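Local coordinates for protein EmGH1 (Erythrobacter marinus, PDB 5Z87) that probably hydrolyses beta-glucosidic bonds as a family 3 glycoside hydrolase, releasing terminal glucose from short glucosides, at residues I629-G634 / F653-P658; L555-E560 / R583-L588; A229-H234 / E307-S312; A210-L215 / T270-I275. One frame throughout, in Å; residues are numbered along the deposited sequence.

Contact 1 of 4, residues I629-G634 / F653-P658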
loop_
_atom_site.group_PDB
_atom_site.type_symbol
_atom_site.label_atom_id
_atom_site.label_comp_id
_atom_site.label_asym_id
_atom_site.label_seq_id
_atom_site.Cartn_x
_atom_site.Cartn_y
_atom_site.Cartn_z
ATOM N N ILE A 629 -8.394 -8.118 -11.762
ATOM C CA ILE A 629 -9.572 -7.599 -11.070
ATOM C C ILE A 629 -9.691 -8.324 -9.733
ATOM O O ILE A 629 -10.016 -9.517 -9.694
ATOM C CB ILE A 629 -10.851 -7.760 -11.902
ATOM C CG1 ILE A 629 -10.718 -7.046 -13.262
ATOM C CG2 ILE A 629 -12.030 -7.227 -11.101
ATOM C CD1 ILE A 629 -10.508 -5.535 -13.138
ATOM N N VAL A 630 -9.417 -7.619 -8.630
ATOM C CA VAL A 630 -9.541 -8.234 -7.311
ATOM C C VAL A 630 -11.013 -8.301 -6.931
ATOM O O VAL A 630 -11.852 -7.579 -7.472
ATOM C CB VAL A 630 -8.728 -7.479 -6.245
ATOM C CG1 VAL A 630 -7.235 -7.461 -6.615
ATOM C CG2 VAL A 630 -9.258 -6.059 -6.084
ATOM N N ARG A 631 -11.331 -9.184 -5.982
ATOM C CA ARG A 631 -12.724 -9.327 -5.562
ATOM C C ARG A 631 -13.215 -8.093 -4.814
ATOM O O ARG A 631 -14.372 -7.686 -4.959
ATOM C CB ARG A 631 -12.884 -10.581 -4.702
ATOM C CG ARG A 631 -13.025 -11.807 -5.544
ATOM C CD ARG A 631 -12.887 -13.113 -4.790
ATOM N NE ARG A 631 -12.594 -14.135 -5.788
ATOM C CZ ARG A 631 -13.513 -14.723 -6.540
ATOM N NH1 ARG A 631 -14.793 -14.426 -6.364
ATOM N NH2 ARG A 631 -13.150 -15.607 -7.464
ATOM N N ASN A 632 -12.364 -7.491 -3.997
ATOM C CA ASN A 632 -12.792 -6.322 -3.262
ATOM C C ASN A 632 -11.571 -5.493 -2.924
ATOM O O ASN A 632 -10.442 -5.984 -2.921
ATOM C CB ASN A 632 -13.569 -6.688 -1.991
ATOM C CG ASN A 632 -12.694 -7.356 -0.939
ATOM O OD1 ASN A 632 -11.940 -6.695 -0.224
ATOM N ND2 ASN A 632 -12.810 -8.672 -0.827
ATOM N N VAL A 633 -11.835 -4.223 -2.616
ATOM C CA VAL A 633 -10.799 -3.239 -2.393
ATOM C C VAL A 633 -9.944 -3.563 -1.167
ATOM O O VAL A 633 -8.843 -3.030 -1.026
ATOM C CB VAL A 633 -11.460 -1.854 -2.288
ATOM C CG1 VAL A 633 -12.240 -1.719 -0.958
ATOM C CG2 VAL A 633 -10.434 -0.765 -2.419
ATOM N N GLY A 634 -10.413 -4.441 -0.279
ATOM C CA GLY A 634 -9.622 -4.814 0.884
ATOM C C GLY A 634 -8.514 -5.810 0.604
ATOM O O GLY A 634 -7.678 -6.056 1.478
ATOM N N PHE A 653 -11.755 -16.193 6.044
ATOM C CA PHE A 653 -13.171 -16.334 5.691
ATOM C C PHE A 653 -13.530 -15.564 4.431
ATOM O O PHE A 653 -14.643 -15.048 4.315
ATOM C CB PHE A 653 -14.082 -15.908 6.848
ATOM C CG PHE A 653 -13.823 -16.665 8.130
ATOM C CD1 PHE A 653 -13.404 -17.991 8.093
ATOM C CD2 PHE A 653 -13.978 -16.052 9.362
ATOM C CE1 PHE A 653 -13.151 -18.705 9.277
ATOM C CE2 PHE A 653 -13.720 -16.753 10.552
ATOM C CZ PHE A 653 -13.305 -18.079 10.506
ATOM N N SER A 654 -12.599 -15.477 3.478
ATOM C CA SER A 654 -12.836 -14.690 2.270
ATOM C C SER A 654 -12.067 -15.272 1.092
ATOM O O SER A 654 -10.845 -15.455 1.164
ATOM C CB SER A 654 -12.448 -13.230 2.491
ATOM O OG SER A 654 -12.789 -12.437 1.375
ATOM N N ASP A 655 -12.795 -15.562 0.014
ATOM C CA ASP A 655 -12.205 -15.966 -1.256
ATOM C C ASP A 655 -11.177 -14.929 -1.702
ATOM O O ASP A 655 -11.541 -13.798 -2.042
ATOM C CB ASP A 655 -13.302 -16.134 -2.316
ATOM C CG ASP A 655 -12.777 -16.726 -3.614
ATOM O OD1 ASP A 655 -11.541 -16.861 -3.773
ATOM O OD2 ASP A 655 -13.605 -17.053 -4.487
ATOM N N SER A 656 -9.898 -15.309 -1.709
ATOM C CA SER A 656 -8.798 -14.393 -1.977
ATOM C C SER A 656 -8.233 -14.540 -3.381
ATOM O O SER A 656 -7.207 -13.918 -3.695
ATOM C CB SER A 656 -7.680 -14.596 -0.949
ATOM O OG SER A 656 -8.147 -14.318 0.353
ATOM N N THR A 657 -8.847 -15.373 -4.217
ATOM C CA THR A 657 -8.491 -15.410 -5.623
ATOM C C THR A 657 -8.954 -14.125 -6.295
ATOM O O THR A 657 -9.861 -13.450 -5.810
ATOM C CB THR A 657 -9.138 -16.605 -6.318
ATOM O OG1 THR A 657 -10.566 -16.496 -6.195
ATOM C CG2 THR A 657 -8.630 -17.926 -5.715
ATOM N N PRO A 658 -8.342 -13.754 -7.408
ATOM C CA PRO A 658 -8.869 -12.618 -8.156
ATOM C C PRO A 658 -10.236 -12.966 -8.719
ATOM O O PRO A 658 -10.572 -14.136 -8.921
ATOM C CB PRO A 658 -7.826 -12.399 -9.259
ATOM C CG PRO A 658 -7.060 -13.693 -9.329
ATOM C CD PRO A 658 -7.086 -14.273 -7.975
HETATM O O HOH W 1 -9.155 -10.991 -5.170
#
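Arg631 NE donates to Thr657 O at 2.8 Å, the shortest cross-segment hydrogen bond and the only one that is not weak. The N-H...O angle is 134°, and NE lies well above the plane of the Thr657 carbonyl. Arg631 CG is anti to its carbonyl carbon (chi1 -82°), and the extended chain from CG to NE lies alongside Thr657. Two weak bonds run to Thr657 OG1, from NE at 3.1 Å and from NH2 at 3.0 Å, and another weak one joins NH2 to Pro658 O. Asp655 approaches differently: its carboxylate stacks on the guanidinium with the planes 19° apart, and OD2 sits 3.1 Å above the plane, over its centre. The salt bridge between Arg631 NH2 and Asp655 OD2 is therefore electrostatic, with no N-H aimed at the oxygen. Asp655 OD1 accepts from Thr657 OG1 at 2.6 Å and from Thr657 N, both from the same face, which fixes the rotation of the carboxylate. A water accepts from the backbone N of Arg631 and donates to Thr657 O. An alanine in place of Arg631 would probably leave the Asp655 carboxylate without its positive partner and open a gap beside Thr657. Packing is modest beyond these bonds: Pro658 CB lies 3.6 Å from Ile629 O. Asn632 ND2 and Ser654 OG both bond to Asp553 of the second subunit, so the contact forms part of the interface with it. The touching parts run in nearly opposite directions. Each segment contains an Asx turn, at Asn632 and at Asp655, in the long loop between helix 607-615 and strand 671-678.

Contact 2 of 4, residues L555-E560 / R583-L588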
loop_
_atom_site.group_PDB
_atom_site.type_symbol
_atom_site.label_atom_id
_atom_site.label_comp_id
_atom_site.label_asym_id
_atom_site.label_seq_id
_atom_site.Cartn_x
_atom_site.Cartn_y
_atom_site.Cartn_z
ATOM N N LEU A 555 -14.595 -0.654 -4.961
ATOM C CA LEU A 555 -14.493 -1.036 -6.358
ATOM C C LEU A 555 -15.765 -1.669 -6.903
ATOM O O LEU A 555 -15.807 -2.027 -8.090
ATOM C CB LEU A 555 -13.304 -1.988 -6.546
ATOM C CG LEU A 555 -11.941 -1.379 -6.173
ATOM C CD1 LEU A 555 -10.834 -2.442 -6.201
ATOM C CD2 LEU A 555 -11.598 -0.191 -7.088
ATOM N N GLU A 556 -16.791 -1.833 -6.080
ATOM C CA GLU A 556 -18.077 -2.277 -6.590
ATOM C C GLU A 556 -18.709 -1.201 -7.466
ATOM O O GLU A 556 -18.343 -0.021 -7.415
ATOM C CB GLU A 556 -19.037 -2.594 -5.448
ATOM C CG GLU A 556 -19.199 -4.056 -5.151
ATOM C CD GLU A 556 -20.020 -4.789 -6.179
ATOM O OE1 GLU A 556 -20.410 -4.191 -7.217
ATOM O OE2 GLU A 556 -20.288 -5.981 -5.933
ATOM N N LEU A 557 -19.683 -1.627 -8.273
ATOM C CA LEU A 557 -20.579 -0.686 -8.937
ATOM C C LEU A 557 -21.180 0.272 -7.927
ATOM O O LEU A 557 -21.725 -0.146 -6.899
ATOM C CB LEU A 557 -21.692 -1.439 -9.657
ATOM C CG LEU A 557 -21.186 -2.446 -10.668
ATOM C CD1 LEU A 557 -22.379 -3.065 -11.372
ATOM C CD2 LEU A 557 -20.263 -1.723 -11.649
ATOM N N ILE A 558 -21.072 1.544 -8.211
ATOM C CA ILE A 558 -21.491 2.551 -7.245
ATOM C C ILE A 558 -23.012 2.654 -7.237
ATOM O O ILE A 558 -23.681 2.435 -8.257
ATOM C CB ILE A 558 -20.823 3.905 -7.558
ATOM C CG1 ILE A 558 -21.023 4.872 -6.403
ATOM C CG2 ILE A 558 -21.370 4.514 -8.849
ATOM C CD1 ILE A 558 -20.064 6.038 -6.465
ATOM N N GLY A 559 -23.557 2.943 -6.056
ATOM C CA GLY A 559 -24.951 3.354 -5.949
ATOM C C GLY A 559 -25.928 2.195 -6.058
ATOM O O GLY A 559 -25.764 1.147 -5.419
ATOM N N GLU A 560 -26.965 2.386 -6.881
ATOM C CA GLU A 560 -28.097 1.475 -6.950
ATOM C C GLU A 560 -28.039 0.561 -8.151
ATOM O O GLU A 560 -29.039 -0.093 -8.462
ATOM C CB GLU A 560 -29.414 2.256 -6.972
ATOM C CG GLU A 560 -29.827 2.784 -5.614
ATOM C CD GLU A 560 -28.901 3.872 -5.133
ATOM O OE1 GLU A 560 -28.730 4.870 -5.863
ATOM O OE2 GLU A 560 -28.328 3.721 -4.037
ATOM N N ARG A 583 -11.990 3.351 -14.363
ATOM C CA ARG A 583 -11.103 2.448 -13.620
ATOM C C ARG A 583 -11.549 0.991 -13.750
ATOM O O ARG A 583 -12.722 0.708 -14.008
ATOM C CB ARG A 583 -11.088 2.821 -12.146
ATOM C CG ARG A 583 -12.473 2.700 -11.516
ATOM C CD ARG A 583 -12.423 2.701 -9.999
ATOM N NE ARG A 583 -11.697 3.860 -9.481
ATOM C CZ ARG A 583 -12.224 5.074 -9.372
ATOM N NH1 ARG A 583 -13.487 5.285 -9.742
ATOM N NH2 ARG A 583 -11.491 6.071 -8.883
ATOM N N PRO A 584 -10.637 0.043 -13.548
ATOM C CA PRO A 584 -11.070 -1.349 -13.376
ATOM C C PRO A 584 -12.038 -1.441 -12.213
ATOM O O PRO A 584 -11.778 -0.900 -11.134
ATOM C CB PRO A 584 -9.765 -2.099 -13.088
ATOM C CG PRO A 584 -8.675 -1.216 -13.652
ATOM C CD PRO A 584 -9.176 0.184 -13.420
ATOM N N LEU A 585 -13.163 -2.129 -12.435
ATOM C CA LEU A 585 -14.186 -2.309 -11.407
ATOM C C LEU A 585 -14.273 -3.770 -10.972
ATOM O O LEU A 585 -13.943 -4.686 -11.731
ATOM C CB LEU A 585 -15.558 -1.840 -11.903
ATOM C CG LEU A 585 -15.703 -0.317 -12.035
ATOM C CD1 LEU A 585 -16.989 0.050 -12.730
ATOM C CD2 LEU A 585 -15.624 0.358 -10.676
ATOM N N SER A 586 -14.739 -3.984 -9.741
ATOM C CA SER A 586 -14.857 -5.322 -9.160
ATOM C C SER A 586 -16.330 -5.596 -8.880
ATOM O O SER A 586 -16.783 -5.514 -7.727
ATOM C CB SER A 586 -14.026 -5.455 -7.887
ATOM O OG SER A 586 -12.657 -5.374 -8.208
ATOM N N PRO A 587 -17.098 -5.927 -9.910
ATOM C CA PRO A 587 -18.564 -6.034 -9.818
ATOM C C PRO A 587 -18.975 -7.441 -9.371
ATOM O O PRO A 587 -19.418 -8.291 -10.149
ATOM C CB PRO A 587 -19.003 -5.711 -11.247
ATOM C CG PRO A 587 -17.864 -6.326 -12.097
ATOM C CD PRO A 587 -16.610 -6.340 -11.238
ATOM N N LEU A 588 -18.811 -7.681 -8.065
ATOM C CA LEU A 588 -19.007 -9.008 -7.492
ATOM C C LEU A 588 -20.445 -9.470 -7.651
ATOM O O LEU A 588 -20.706 -10.590 -8.111
ATOM C CB LEU A 588 -18.651 -8.993 -6.007
ATOM C CG LEU A 588 -17.265 -9.353 -5.515
ATOM C CD1 LEU A 588 -17.336 -9.484 -3.997
ATOM C CD2 LEU A 588 -16.800 -10.646 -6.160
#
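Leu555 O accepts from Ser586 N at 2.8 Å with an N-H...O angle of 167°, a nearly straight bond whose donor stands above the carbonyl plane. Close to this bond, Leu555 CB meets Ser586 CB at 3.8 Å, and Leu585 CD2 approaches Leu555 O. Ser586 OG is bonded to Val630 O, which holds the hydroxyl beside the Leu555 side chain. Glu556 starts away from the other segment, but the bend at chi2 (-74°) returns its carboxylate to it. OE1 uses its anti lone pair to take Leu557 N at 2.9 Å, and also bonds Asn562 ND2. OE2 bonds Val589 N and lies 3.4 Å from Leu588 CB, so the carboxylate sits at the start of helix 588-593, where the helix dipole would probably stabilise its charge. An alanine at Glu556 would probably leave Leu557 N, Asn562 ND2 and Val589 N without this acceptor. Leu557 packs on two residues: its side chain and that of Leu585 cross at about a right angle, with CD2 3.9 Å from Leu585 CD1, while CG lies 4.0 Å from Pro587 CB. Pro587 is the centre of an inverse gamma turn and the N-cap residue of helix 588-593. The contact thus joins the loop between strand 527-533 and helix 561-569 to the one linking strand 574-580 with helix 588-593; strands 527-533 and 574-580 are neighbours and parallel in the mixed sheet.

Contact 3 of 4, residues A229-H234 / E307-S312; sequences ATSVKH and EGYVVS
Tyr309, Ser231 and Ala229 bury the largest areas here, and the phenol oxygen of Tyr309 touches both of the others. Tyr309 OH donates to Ser231 OG at 2.7 Å, with the serine oxygen at the edge of the ring and near its plane. Tyr309 CG stands between the backbone N and the carbonyl carbon (chi1 64°), and the hydroxyl at the far end of the ring comes to the serine. Ser231 OG also bonds Cys177 O, so this buried hydroxyl links strand 229-235 to the strand on one side of it while accepting from Tyr309 on strand 309-311. Ala229 CB lies 4.1 Å from Tyr309 OH, a van der Waals approach. These strands belong to the parallel sheet of the family 3 N-terminal domain, a TIM-barrel-related fold, and are separated in it by strand 276-279. That spacing is consistent with a contact resting mainly on side chains, without backbone hydrogen bonds between the segments: the strand axes approach to 8.3 Å and their directions differ by 53°, while the closest CA pair, Ser231 and Val311, is 7.6 Å apart. Val311 has CG1 between the backbone N and the carbonyl carbon (chi1 55°), and this methyl meets Ser231 CB at 4.1 Å. It also lies at the edge of the Tyr309 ring, in its plane. The ring packs on Ile376 and Ala379 of helix 366-382. Farther along strand 229-235, Lys233 and His234 line a pocket holding dithiothreitol, probably from the crystallisation liquor; a cis peptide precedes His234, and Lys233 CG lies over the imidazole centre, 3.6 Å above its plane.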
loop_
_atom_site.group_PDB
_atom_site.type_symbol
_atom_site.label_atom_id
_atom_site.label_comp_id
_atom_site.label_asym_id
_atom_site.label_seq_id
_atom_site.Cartn_x
_atom_site.Cartn_y
_atom_site.Cartn_z
ATOM N N ALA A 229 5.597 15.820 -31.218
ATOM C CA ALA A 229 6.420 15.322 -30.122
ATOM C C ALA A 229 5.562 14.730 -29.001
ATOM O O ALA A 229 4.518 15.283 -28.631
ATOM C CB ALA A 229 7.297 16.449 -29.566
ATOM N N THR A 230 6.010 13.599 -28.467
ATOM C CA THR A 230 5.438 13.008 -27.260
ATOM C C THR A 230 6.168 13.529 -26.028
ATOM O O THR A 230 7.379 13.764 -26.064
ATOM C CB THR A 230 5.551 11.479 -27.283
ATOM O OG1 THR A 230 6.915 11.102 -27.514
ATOM C CG2 THR A 230 4.694 10.886 -28.374
ATOM N N SER A 231 5.426 13.700 -24.934
ATOM C CA SER A 231 6.000 13.928 -23.607
ATOM C C SER A 231 5.505 12.808 -22.689
ATOM O O SER A 231 4.439 12.911 -22.079
ATOM C CB SER A 231 5.626 15.308 -23.054
ATOM O OG SER A 231 5.622 16.280 -24.082
ATOM N N VAL A 232 6.283 11.733 -22.577
ATOM C CA VAL A 232 5.830 10.588 -21.796
ATOM C C VAL A 232 5.762 10.972 -20.323
ATOM O O VAL A 232 6.640 11.674 -19.799
ATOM C CB VAL A 232 6.747 9.381 -22.044
ATOM C CG1 VAL A 232 6.579 8.899 -23.479
ATOM C CG2 VAL A 232 8.204 9.769 -21.798
ATOM N N LYS A 233 4.693 10.543 -19.652
ATOM C CA LYS A 233 4.395 10.984 -18.298
ATOM C C LYS A 233 3.823 9.800 -17.525
ATOM O O LYS A 233 3.395 8.812 -18.129
ATOM C CB LYS A 233 3.428 12.172 -18.329
ATOM C CG LYS A 233 2.081 11.834 -18.944
ATOM C CD LYS A 233 1.155 13.026 -18.968
ATOM C CE LYS A 233 -0.290 12.579 -19.232
ATOM N NZ LYS A 233 -1.206 13.721 -19.611
ATOM N N HIS A 234 3.830 9.868 -16.184
ATOM C CA HIS A 234 4.440 10.910 -15.365
ATOM C C HIS A 234 5.641 10.362 -14.595
ATOM O O HIS A 234 5.475 9.482 -13.758
ATOM C CB HIS A 234 3.422 11.487 -14.385
ATOM C CG HIS A 234 2.103 11.834 -15.003
ATOM N ND1 HIS A 234 1.193 10.879 -15.406
ATOM C CD2 HIS A 234 1.527 13.036 -15.253
ATOM C CE1 HIS A 234 0.116 11.477 -15.885
ATOM N NE2 HIS A 234 0.290 12.785 -15.797
ATOM N N GLU A 307 18.157 13.298 -24.735
ATOM C CA GLU A 307 18.557 14.599 -25.245
ATOM C C GLU A 307 17.382 15.534 -25.470
ATOM O O GLU A 307 17.584 16.674 -25.912
ATOM C CB GLU A 307 19.381 14.418 -26.527
ATOM C CG GLU A 307 20.826 14.006 -26.184
ATOM C CD GLU A 307 21.617 13.457 -27.359
ATOM O OE1 GLU A 307 21.024 13.191 -28.429
ATOM O OE2 GLU A 307 22.849 13.294 -27.204
ATOM N N GLY A 308 16.169 15.118 -25.130
ATOM C CA GLY A 308 14.998 15.950 -25.300
ATOM C C GLY A 308 14.774 16.868 -24.115
ATOM O O GLY A 308 15.694 17.201 -23.364
ATOM N N TYR A 309 13.519 17.271 -23.948
ATOM C CA TYR A 309 13.124 18.198 -22.903
ATOM C C TYR A 309 12.339 17.484 -21.805
ATOM O O TYR A 309 11.620 16.509 -22.049
ATOM C CB TYR A 309 12.280 19.354 -23.475
ATOM C CG TYR A 309 10.960 18.918 -24.066
ATOM C CD1 TYR A 309 9.815 18.815 -23.271
ATOM C CD2 TYR A 309 10.853 18.609 -25.416
ATOM C CE1 TYR A 309 8.605 18.418 -23.807
ATOM C CE2 TYR A 309 9.643 18.200 -25.964
ATOM C CZ TYR A 309 8.521 18.105 -25.151
ATOM O OH TYR A 309 7.317 17.690 -25.674
ATOM N N VAL A 310 12.493 17.991 -20.589
ATOM C CA VAL A 310 11.662 17.623 -19.460
ATOM C C VAL A 310 10.715 18.784 -19.208
ATOM O O VAL A 310 11.156 19.914 -18.946
ATOM C CB VAL A 310 12.501 17.306 -18.214
ATOM C CG1 VAL A 310 11.593 17.183 -16.997
ATOM C CG2 VAL A 310 13.297 16.039 -18.422
ATOM N N VAL A 311 9.427 18.522 -19.298
ATOM C CA VAL A 311 8.412 19.525 -18.989
ATOM C C VAL A 311 7.808 19.190 -17.633
ATOM O O VAL A 311 7.657 18.015 -17.270
ATOM C CB VAL A 311 7.334 19.610 -20.089
ATOM C CG1 VAL A 311 6.705 18.234 -20.357
ATOM C CG2 VAL A 311 6.286 20.641 -19.737
ATOM N N SER A 312 7.528 20.223 -16.849
ATOM C CA SER A 312 6.851 20.008 -15.590
ATOM C C SER A 312 5.388 19.658 -15.833
ATOM O O SER A 312 4.798 20.011 -16.860
ATOM C CB SER A 312 6.933 21.259 -14.719
ATOM O OG SER A 312 5.915 22.176 -15.088
#

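Contact 4 of 4, residues A210-L215 / T270-I275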
loop_
_atom_site.group_PDB
_atom_site.type_symbol
_atom_site.label_atom_id
_atom_site.label_comp_id
_atom_site.label_asym_id
_atom_site.label_seq_id
_atom_site.Cartn_x
_atom_site.Cartn_y
_atom_site.Cartn_z
ATOM N N ALA A 210 4.641 1.779 -29.185
ATOM C CA ALA A 210 3.757 1.910 -30.338
ATOM C C ALA A 210 3.110 3.290 -30.377
ATOM O O ALA A 210 2.945 3.869 -31.456
ATOM C CB ALA A 210 2.694 0.813 -30.321
ATOM N N ILE A 211 2.744 3.828 -29.211
ATOM C CA ILE A 211 2.186 5.177 -29.138
ATOM C C ILE A 211 3.210 6.204 -29.595
ATOM O O ILE A 211 2.896 7.116 -30.369
ATOM C CB ILE A 211 1.701 5.498 -27.709
ATOM C CG1 ILE A 211 0.608 4.534 -27.249
ATOM C CG2 ILE A 211 1.203 6.966 -27.628
ATOM C CD1 ILE A 211 0.428 4.520 -25.725
ATOM N N VAL A 212 4.436 6.111 -29.076
ATOM C CA VAL A 212 5.450 7.096 -29.438
ATOM C C VAL A 212 5.742 7.006 -30.930
ATOM O O VAL A 212 5.820 8.024 -31.626
ATOM C CB VAL A 212 6.731 6.919 -28.593
ATOM C CG1 VAL A 212 7.844 7.862 -29.080
ATOM C CG2 VAL A 212 6.459 7.175 -27.121
ATOM N N GLU A 213 5.861 5.787 -31.451
ATOM C CA GLU A 213 6.164 5.634 -32.863
ATOM C C GLU A 213 4.968 5.973 -33.748
ATOM O O GLU A 213 5.161 6.276 -34.928
ATOM C CB GLU A 213 6.710 4.219 -33.109
ATOM C CG GLU A 213 8.131 4.069 -32.515
ATOM C CD GLU A 213 8.738 2.674 -32.618
ATOM O OE1 GLU A 213 8.055 1.671 -32.294
ATOM O OE2 GLU A 213 9.930 2.594 -32.993
ATOM N N GLY A 214 3.749 5.973 -33.203
ATOM C CA GLY A 214 2.599 6.480 -33.929
ATOM C C GLY A 214 2.511 7.995 -33.927
ATOM O O GLY A 214 2.215 8.606 -34.954
ATOM N N LEU A 215 2.763 8.621 -32.776
ATOM C CA LEU A 215 2.636 10.073 -32.683
ATOM C C LEU A 215 3.826 10.799 -33.313
ATOM O O LEU A 215 3.657 11.865 -33.911
ATOM C CB LEU A 215 2.471 10.491 -31.219
ATOM C CG LEU A 215 1.079 10.317 -30.607
ATOM C CD1 LEU A 215 1.137 10.509 -29.086
ATOM C CD2 LEU A 215 0.080 11.290 -31.237
ATOM N N THR A 270 14.846 5.542 -24.943
ATOM C CA THR A 270 16.036 5.022 -25.609
ATOM C C THR A 270 15.749 4.197 -26.857
ATOM O O THR A 270 16.682 3.924 -27.613
ATOM C CB THR A 270 16.865 4.131 -24.677
ATOM O OG1 THR A 270 16.165 2.900 -24.459
ATOM C CG2 THR A 270 17.179 4.817 -23.339
ATOM N N GLU A 271 14.520 3.744 -27.082
ATOM C CA GLU A 271 14.233 2.943 -28.268
ATOM C C GLU A 271 13.317 3.656 -29.250
ATOM O O GLU A 271 13.613 3.701 -30.443
ATOM C CB GLU A 271 13.605 1.592 -27.886
ATOM C CG GLU A 271 14.479 0.635 -27.090
ATOM C CD GLU A 271 13.689 -0.602 -26.617
ATOM O OE1 GLU A 271 12.786 -1.060 -27.350
ATOM O OE2 GLU A 271 13.955 -1.109 -25.506
ATOM N N ALA A 272 12.192 4.200 -28.786
ATOM C CA ALA A 272 11.266 4.883 -29.682
ATOM C C ALA A 272 11.619 6.347 -29.899
ATOM O O ALA A 272 11.091 6.958 -30.833
ATOM C CB ALA A 272 9.830 4.781 -29.152
ATOM N N GLY A 273 12.475 6.926 -29.056
ATOM C CA GLY A 273 12.976 8.265 -29.302
ATOM C C GLY A 273 12.034 9.385 -28.930
ATOM O O GLY A 273 12.041 10.431 -29.594
ATOM N N SER A 274 11.206 9.189 -27.902
ATOM C CA SER A 274 10.379 10.269 -27.379
ATOM C C SER A 274 11.222 11.527 -27.183
ATOM O O SER A 274 12.313 11.472 -26.622
ATOM C CB SER A 274 9.729 9.835 -26.052
ATOM O OG SER A 274 8.941 10.872 -25.470
ATOM N N ILE A 275 10.713 12.655 -27.667
ATOM C CA ILE A 275 11.442 13.914 -27.596
ATOM C C ILE A 275 11.243 14.577 -26.239
ATOM O O ILE A 275 12.147 15.247 -25.724
ATOM C CB ILE A 275 10.986 14.831 -28.757
ATOM C CG1 ILE A 275 11.448 14.292 -30.106
ATOM C CG2 ILE A 275 11.481 16.266 -28.594
ATOM C CD1 ILE A 275 10.835 15.050 -31.286
HETATM O O HOH W 2 12.656 1.073 -32.394
#
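Val212 leans on Ala272 from the first atom of its side chain: CB is 3.8 Å from Ala272 CB, a distance of direct apolar contact. The branch CG1 carries the approach further. With CG1 anti to the backbone N (chi1 174°), this methyl faces the loop and meets Ala272 CB at 3.7 Å and Ala272 O at 3.8 Å. The same methyl continues onto the next part of the loop, with Ser274 N at 3.8 Å and Ser274 CB at 4.1 Å. One valine branch thus bridges the residues flanking Gly273, whose positive phi of 79° turns the chain as it leaves the preceding helix. Ala272 points its CB at helix 201-216 and, in the Glu213 conformer described, also receives Glu213 CG at 3.8 Å, so its single methyl packs against two consecutive helix residues. No direct hydrogen bond joins the segments. A water may link them, donating to Glu213 OE2 and, weakly, to Glu271 O, but Glu213 was modelled in two conformers, so this bridge is doubtful. Ser274 OG bonds Gly276 O and Thr230 OG1, while its CB lies beside Val212. Gln216 reinforces the join, its NE2 bonding Gly273 O and its OE1 taking Ile275 N. The contact lies on the outer, helical layer of the TIM-barrel-type domain: helix 201-216 packs Val212 against Thr230 and Val232 of strand 229-235 as well as against the loop, and that loop carries the chain from helix 263-270 into strand 276-279, the neighbour of strand 229-235 in the parallel sheet.

How the contacts relate
From the N terminus, helix 201-216 opens contact 4 and strand 229-235 opens contact 3. Contact 4 closes at the loop before strand 276-279, and contact 3 later at strand 309-311, so the two cross along the chain. Their centres are 11 Å apart, and they meet through Thr230 with Ser274 and Tyr309 N with Ile275 O, tying strands 229-235 and 309-311 to the loop entering strand 276-279; contact 4 adds helix 201-216. Contacts 2 and 1 follow in series in the family 3 C-terminal domain, each closing a shorter loop, with centres 13 Å apart. Packing of Ile629 on Leu585 and of Arg631 on Leu588 joins them. This pair lies across the chain's centre from the first, without touching it.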